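Local structure of putative rRNA methyltransferase (Sorangium cellulosum, 4RWZ) at residues Thr100-Leu114 and Glu134-Arg147. The protein probably methylates the adenine at position 1408 of 16S rRNA within the 30S subunit, thereby conferring aminoglycoside resistance. Residues are numbered along the deposited sequence; the frame is centred on the assembly and turned at random.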
loop_
_atom_site.group_PDB
_atom_site.type_symbol
_atom_site.label_atom_id
_atom_site.label_comp_id
_atom_site.label_asym_id
_atom_site.label_seq_id
_atom_site.Cartn_x
_atom_site.Cartn_y
_atom_site.Cartn_z
ATOM N N THR A 100 0.200 0.553 -9.219
ATOM C CA THR A 100 -0.844 -0.031 -8.360
ATOM C C THR A 100 -0.439 0.078 -6.904
ATOM O O THR A 100 0.684 -0.337 -6.551
ATOM C CB THR A 100 -1.039 -1.537 -8.686
ATOM O OG1 THR A 100 -1.208 -1.690 -10.110
ATOM C CG2 THR A 100 -2.256 -2.094 -7.933
ATOM N N LEU A 101 -1.331 0.605 -6.052
ATOM C CA LEU A 101 -1.061 0.682 -4.612
ATOM C C LEU A 101 -2.153 -0.125 -3.942
ATOM O O LEU A 101 -3.327 0.202 -4.087
ATOM C CB LEU A 101 -1.182 2.128 -4.146
ATOM C CG LEU A 101 -1.093 2.411 -2.639
ATOM C CD1 LEU A 101 0.245 2.080 -2.217
ATOM C CD2 LEU A 101 -1.386 3.953 -2.486
ATOM N N THR A 102 -1.785 -1.162 -3.199
ATOM C CA THR A 102 -2.781 -2.025 -2.572
ATOM C C THR A 102 -2.835 -1.841 -1.044
ATOM O O THR A 102 -1.806 -1.593 -0.382
ATOM C CB THR A 102 -2.538 -3.523 -2.901
ATOM O OG1 THR A 102 -1.195 -3.879 -2.499
ATOM C CG2 THR A 102 -2.743 -3.777 -4.433
ATOM N N LEU A 103 -4.060 -1.878 -0.497
ATOM C CA LEU A 103 -4.245 -1.924 0.982
ATOM C C LEU A 103 -5.147 -3.110 1.218
ATOM O O LEU A 103 -6.353 -3.040 0.964
ATOM C CB LEU A 103 -4.928 -0.666 1.504
ATOM C CG LEU A 103 -3.962 0.534 1.432
ATOM C CD1 LEU A 103 -4.309 1.233 0.226
ATOM C CD2 LEU A 103 -3.967 1.469 2.606
ATOM N N ASN A 104 -4.561 -4.202 1.683
ATOM C CA ASN A 104 -5.294 -5.465 1.882
ATOM C C ASN A 104 -5.621 -5.632 3.343
ATOM O O ASN A 104 -4.722 -5.877 4.135
ATOM C CB ASN A 104 -4.413 -6.640 1.474
ATOM C CG ASN A 104 -4.194 -6.688 -0.011
ATOM O OD1 ASN A 104 -5.147 -6.561 -0.753
ATOM N ND2 ASN A 104 -2.945 -6.836 -0.453
ATOM N N PHE A 105 -6.894 -5.507 3.686
ATOM C CA PHE A 105 -7.334 -5.653 5.083
ATOM C C PHE A 105 -6.610 -4.747 6.068
ATOM O O PHE A 105 -6.036 -5.221 7.057
ATOM C CB PHE A 105 -7.218 -7.114 5.528
ATOM C CG PHE A 105 -8.014 -8.043 4.641
ATOM C CD1 PHE A 105 -9.394 -7.987 4.656
ATOM C CD2 PHE A 105 -7.396 -8.937 3.796
ATOM C CE1 PHE A 105 -10.162 -8.818 3.820
ATOM C CE2 PHE A 105 -8.173 -9.766 2.968
ATOM C CZ PHE A 105 -9.551 -9.686 3.004
ATOM N N PRO A 106 -6.639 -3.436 5.815
ATOM C CA PRO A 106 -5.986 -2.494 6.744
ATOM C C PRO A 106 -6.626 -2.581 8.144
ATOM O O PRO A 106 -7.818 -2.832 8.254
ATOM C CB PRO A 106 -6.327 -1.103 6.134
ATOM C CG PRO A 106 -7.588 -1.341 5.326
ATOM C CD PRO A 106 -7.322 -2.750 4.712
ATOM N N TRP A 107 -5.856 -2.373 9.185
ATOM C CA TRP A 107 -6.412 -2.347 10.535
ATOM C C TRP A 107 -7.374 -1.153 10.707
ATOM O O TRP A 107 -7.422 -0.269 9.849
ATOM C CB TRP A 107 -5.275 -2.212 11.530
ATOM C CG TRP A 107 -4.518 -3.505 11.743
ATOM C CD1 TRP A 107 -4.753 -4.722 11.169
ATOM C CD2 TRP A 107 -3.409 -3.666 12.617
ATOM N NE1 TRP A 107 -3.830 -5.651 11.659
ATOM C CE2 TRP A 107 -3.006 -5.016 12.551
ATOM C CE3 TRP A 107 -2.723 -2.791 13.461
ATOM C CZ2 TRP A 107 -1.918 -5.519 13.317
ATOM C CZ3 TRP A 107 -1.666 -3.291 14.214
ATOM C CH2 TRP A 107 -1.284 -4.639 14.131
ATOM N N ALA A 108 -8.095 -1.116 11.824
ATOM C CA ALA A 108 -9.236 -0.180 11.946
ATOM C C ALA A 108 -8.895 1.284 11.709
ATOM O O ALA A 108 -9.696 2.056 11.164
ATOM C CB ALA A 108 -9.883 -0.344 13.296
ATOM N N SER A 109 -7.722 1.687 12.175
ATOM C CA SER A 109 -7.354 3.105 12.059
ATOM C C SER A 109 -7.235 3.552 10.605
ATOM O O SER A 109 -7.715 4.615 10.236
ATOM C CB SER A 109 -6.049 3.362 12.777
ATOM O OG SER A 109 -6.352 3.579 14.140
ATOM N N LEU A 110 -6.598 2.707 9.792
ATOM C CA LEU A 110 -6.410 2.994 8.365
ATOM C C LEU A 110 -7.656 2.746 7.601
ATOM O O LEU A 110 -7.943 3.467 6.642
ATOM C CB LEU A 110 -5.289 2.140 7.787
ATOM C CG LEU A 110 -4.936 2.325 6.291
ATOM C CD1 LEU A 110 -4.819 3.832 5.942
ATOM C CD2 LEU A 110 -3.606 1.618 6.056
ATOM N N LEU A 111 -8.412 1.733 7.994
ATOM C CA LEU A 111 -9.737 1.500 7.447
ATOM C C LEU A 111 -10.585 2.749 7.625
ATOM O O LEU A 111 -11.249 3.213 6.686
ATOM C CB LEU A 111 -10.412 0.327 8.177
ATOM C CG LEU A 111 -11.889 0.040 7.876
ATOM C CD1 LEU A 111 -12.082 -0.284 6.398
ATOM C CD2 LEU A 111 -12.409 -1.121 8.756
ATOM N N SER A 112 -10.585 3.276 8.844
ATOM C CA SER A 112 -11.366 4.500 9.069
ATOM C C SER A 112 -10.929 5.658 8.188
ATOM O O SER A 112 -11.746 6.425 7.682
ATOM C CB SER A 112 -11.259 4.964 10.524
ATOM O OG SER A 112 -11.719 3.921 11.340
ATOM N N ALA A 113 -9.626 5.807 8.036
ATOM C CA ALA A 113 -9.089 6.888 7.226
ATOM C C ALA A 113 -9.594 6.740 5.783
ATOM O O ALA A 113 -9.733 7.742 5.079
ATOM C CB ALA A 113 -7.517 6.899 7.288
ATOM N N LEU A 114 -9.837 5.504 5.301
ATOM C CA LEU A 114 -10.276 5.345 3.892
ATOM C C LEU A 114 -11.782 5.510 3.721
ATOM O O LEU A 114 -12.293 5.848 2.603
ATOM C CB LEU A 114 -9.876 3.929 3.333
ATOM C CG LEU A 114 -8.352 3.702 3.296
ATOM C CD1 LEU A 114 -8.092 2.155 3.082
ATOM C CD2 LEU A 114 -7.735 4.457 2.149
ATOM N N GLU A 134 -3.525 3.231 -9.841
ATOM C CA GLU A 134 -4.753 2.776 -9.191
ATOM C C GLU A 134 -4.514 2.445 -7.717
ATOM O O GLU A 134 -3.556 1.761 -7.429
ATOM C CB GLU A 134 -5.177 1.483 -9.896
ATOM C CG GLU A 134 -6.581 1.061 -9.655
ATOM C CD GLU A 134 -6.929 -0.259 -10.384
ATOM O OE1 GLU A 134 -6.016 -0.954 -10.928
ATOM O OE2 GLU A 134 -8.133 -0.565 -10.433
ATOM N N LEU A 135 -5.388 2.924 -6.826
ATOM C CA LEU A 135 -5.441 2.472 -5.446
ATOM C C LEU A 135 -6.487 1.362 -5.373
ATOM O O LEU A 135 -7.565 1.503 -5.891
ATOM C CB LEU A 135 -5.870 3.648 -4.551
ATOM C CG LEU A 135 -6.314 3.384 -3.113
ATOM C CD1 LEU A 135 -5.119 2.925 -2.410
ATOM C CD2 LEU A 135 -6.752 4.699 -2.453
ATOM N N ILE A 136 -6.134 0.223 -4.764
ATOM C CA ILE A 136 -7.087 -0.886 -4.594
ATOM C C ILE A 136 -7.130 -1.253 -3.087
ATOM O O ILE A 136 -6.104 -1.593 -2.503
ATOM C CB ILE A 136 -6.583 -2.115 -5.321
ATOM C CG1 ILE A 136 -6.397 -1.776 -6.814
ATOM C CG2 ILE A 136 -7.615 -3.276 -5.182
ATOM C CD1 ILE A 136 -5.927 -3.005 -7.702
ATOM N N ALA A 137 -8.293 -1.166 -2.475
ATOM C CA ALA A 137 -8.400 -1.453 -1.045
ATOM C C ALA A 137 -9.416 -2.585 -0.837
ATOM O O ALA A 137 -10.537 -2.554 -1.399
ATOM C CB ALA A 137 -8.804 -0.191 -0.267
ATOM N N LEU A 138 -9.030 -3.560 -0.014
ATOM C CA LEU A 138 -9.944 -4.638 0.397
ATOM C C LEU A 138 -10.271 -4.380 1.855
ATOM O O LEU A 138 -9.385 -4.488 2.716
ATOM C CB LEU A 138 -9.304 -6.011 0.296
ATOM C CG LEU A 138 -9.415 -6.671 -1.079
ATOM C CD1 LEU A 138 -10.870 -6.963 -1.450
ATOM C CD2 LEU A 138 -8.795 -5.783 -2.124
ATOM N N LEU A 139 -11.530 -4.075 2.134
ATOM C CA LEU A 139 -11.907 -3.488 3.426
ATOM C C LEU A 139 -12.790 -4.474 4.189
ATOM O O LEU A 139 -13.792 -4.941 3.653
ATOM C CB LEU A 139 -12.664 -2.164 3.230
ATOM C CG LEU A 139 -11.958 -1.053 2.428
ATOM C CD1 LEU A 139 -12.828 0.200 2.364
ATOM C CD2 LEU A 139 -10.590 -0.779 3.009
ATOM N N ASN A 140 -12.473 -4.739 5.450
ATOM C CA ASN A 140 -13.229 -5.733 6.185
ATOM C C ASN A 140 -13.152 -5.274 7.636
ATOM O O ASN A 140 -12.076 -4.883 8.112
ATOM C CB ASN A 140 -12.563 -7.093 5.965
ATOM C CG ASN A 140 -13.254 -8.219 6.692
ATOM O OD1 ASN A 140 -13.247 -8.270 7.913
ATOM N ND2 ASN A 140 -13.886 -9.113 5.934
ATOM N N GLN A 141 -14.305 -5.273 8.314
ATOM C CA GLN A 141 -14.405 -4.717 9.651
ATOM C C GLN A 141 -14.065 -5.679 10.760
ATOM O O GLN A 141 -14.116 -5.309 11.936
ATOM C CB GLN A 141 -15.815 -4.158 9.876
ATOM C CG GLN A 141 -16.097 -2.995 8.988
ATOM C CD GLN A 141 -17.340 -2.276 9.383
ATOM O OE1 GLN A 141 -17.860 -2.469 10.483
ATOM N NE2 GLN A 141 -17.840 -1.440 8.484
ATOM N N SER A 142 -13.636 -6.869 10.404
ATOM C CA SER A 142 -13.218 -7.852 11.415
ATOM C C SER A 142 -11.713 -7.802 11.719
ATOM O O SER A 142 -11.208 -8.621 12.495
ATOM C CB SER A 142 -13.679 -9.268 11.039
ATOM O OG SER A 142 -12.954 -9.821 9.934
ATOM N N VAL A 143 -11.011 -6.813 11.154
ATOM C CA VAL A 143 -9.584 -6.631 11.422
ATOM C C VAL A 143 -9.341 -6.174 12.888
ATOM O O VAL A 143 -10.256 -5.726 13.586
ATOM C CB VAL A 143 -8.951 -5.599 10.421
ATOM C CG1 VAL A 143 -9.037 -6.112 9.000
ATOM C CG2 VAL A 143 -9.659 -4.212 10.516
ATOM N N PHE A 144 -8.082 -6.256 13.306
ATOM C CA PHE A 144 -7.638 -5.806 14.598
ATOM C C PHE A 144 -7.958 -4.314 14.736
ATOM O O PHE A 144 -7.700 -3.508 13.816
ATOM C CB PHE A 144 -6.131 -5.991 14.718
ATOM C CG PHE A 144 -5.580 -5.465 16.014
ATOM C CD1 PHE A 144 -6.007 -6.006 17.228
ATOM C CD2 PHE A 144 -4.696 -4.419 16.022
ATOM C CE1 PHE A 144 -5.524 -5.515 18.419
ATOM C CE2 PHE A 144 -4.220 -3.921 17.213
ATOM C CZ PHE A 144 -4.646 -4.462 18.410
ATOM N N ASP A 145 -8.498 -3.927 15.889
ATOM C CA ASP A 145 -8.795 -2.496 16.137
ATOM C C ASP A 145 -7.634 -1.809 16.881
ATOM O O ASP A 145 -7.461 -2.039 18.060
ATOM C CB ASP A 145 -10.099 -2.388 16.920
ATOM C CG ASP A 145 -10.691 -0.969 16.906
ATOM O OD1 ASP A 145 -9.946 -0.015 16.617
ATOM O OD2 ASP A 145 -11.897 -0.814 17.168
ATOM N N ASP A 146 -6.821 -1.016 16.184
ATOM C CA ASP A 146 -5.677 -0.354 16.770
ATOM C C ASP A 146 -6.010 1.062 17.243
ATOM O O ASP A 146 -5.121 1.801 17.668
ATOM C CB ASP A 146 -4.521 -0.298 15.771
ATOM C CG ASP A 146 -4.919 0.346 14.434
ATOM O OD1 ASP A 146 -6.126 0.463 14.159
ATOM O OD2 ASP A 146 -4.000 0.585 13.609
ATOM N N ARG A 147 -7.279 1.433 17.159
ATOM C CA ARG A 147 -7.689 2.814 17.506
ATOM C C ARG A 147 -7.701 3.056 18.991
ATOM O O ARG A 147 -7.922 2.147 19.755
ATOM C CB ARG A 147 -9.096 3.136 16.960
ATOM C CG ARG A 147 -9.214 3.160 15.411
ATOM C CD ARG A 147 -10.651 3.285 14.943
ATOM N NE ARG A 147 -11.435 2.175 15.464
ATOM C CZ ARG A 147 -12.752 2.067 15.335
ATOM N NH1 ARG A 147 -13.437 3.037 14.732
ATOM N NH2 ARG A 147 -13.382 1.016 15.840
HETATM O O HOH W 1 -3.390 -1.289 -11.676
HETATM O O HOH W 2 -9.987 -3.778 6.735
HETATM O O HOH W 3 -12.843 5.420 13.541
#
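With CG anti to the backbone N (chi1 177°), Phe144 meets Trp107. The pair is T-shaped: the Phe144 edge, led by CD2, stands over one face of the six-membered ring, planes 69° apart, while Phe144 CB lies over the five-membered ring. Asp146 OD2 sits at the indole edge. Asp146 has CG between its backbone N and carbonyl carbon (chi1 54°), which brings OD1 to the start of helix 108-114, where its syn lone pair takes a hydrogen bond from Ser109 N (2.8 Å), tying the first turn to the loop; Ala108 N also bonds Phe144 O (3.1 Å). Arg147 grips Asp145 side-on, NE to OD1 and NH2 to OD2, and Ala108 CB packs 3.3 Å from Asp145 OD1. Deeper in, Leu111 CD1 touches Leu139 CB and CD2, and Pro106 CG meets Leu139 CD2 at 3.8 Å. Strands 100-104 and 134-139 pair in parallel, Leu101 and Leu103 alternating bonds with Glu134, Ile136 and Leu138; one water bridges Thr100 OG1 and Glu134 OE1. These are the neighbouring fourth and fifth strands of the Rossmann-like methyltransferase sheet, flanked by strands 26-31 and 207-213, with helix 119-127 packed against Leu101 and Leu114.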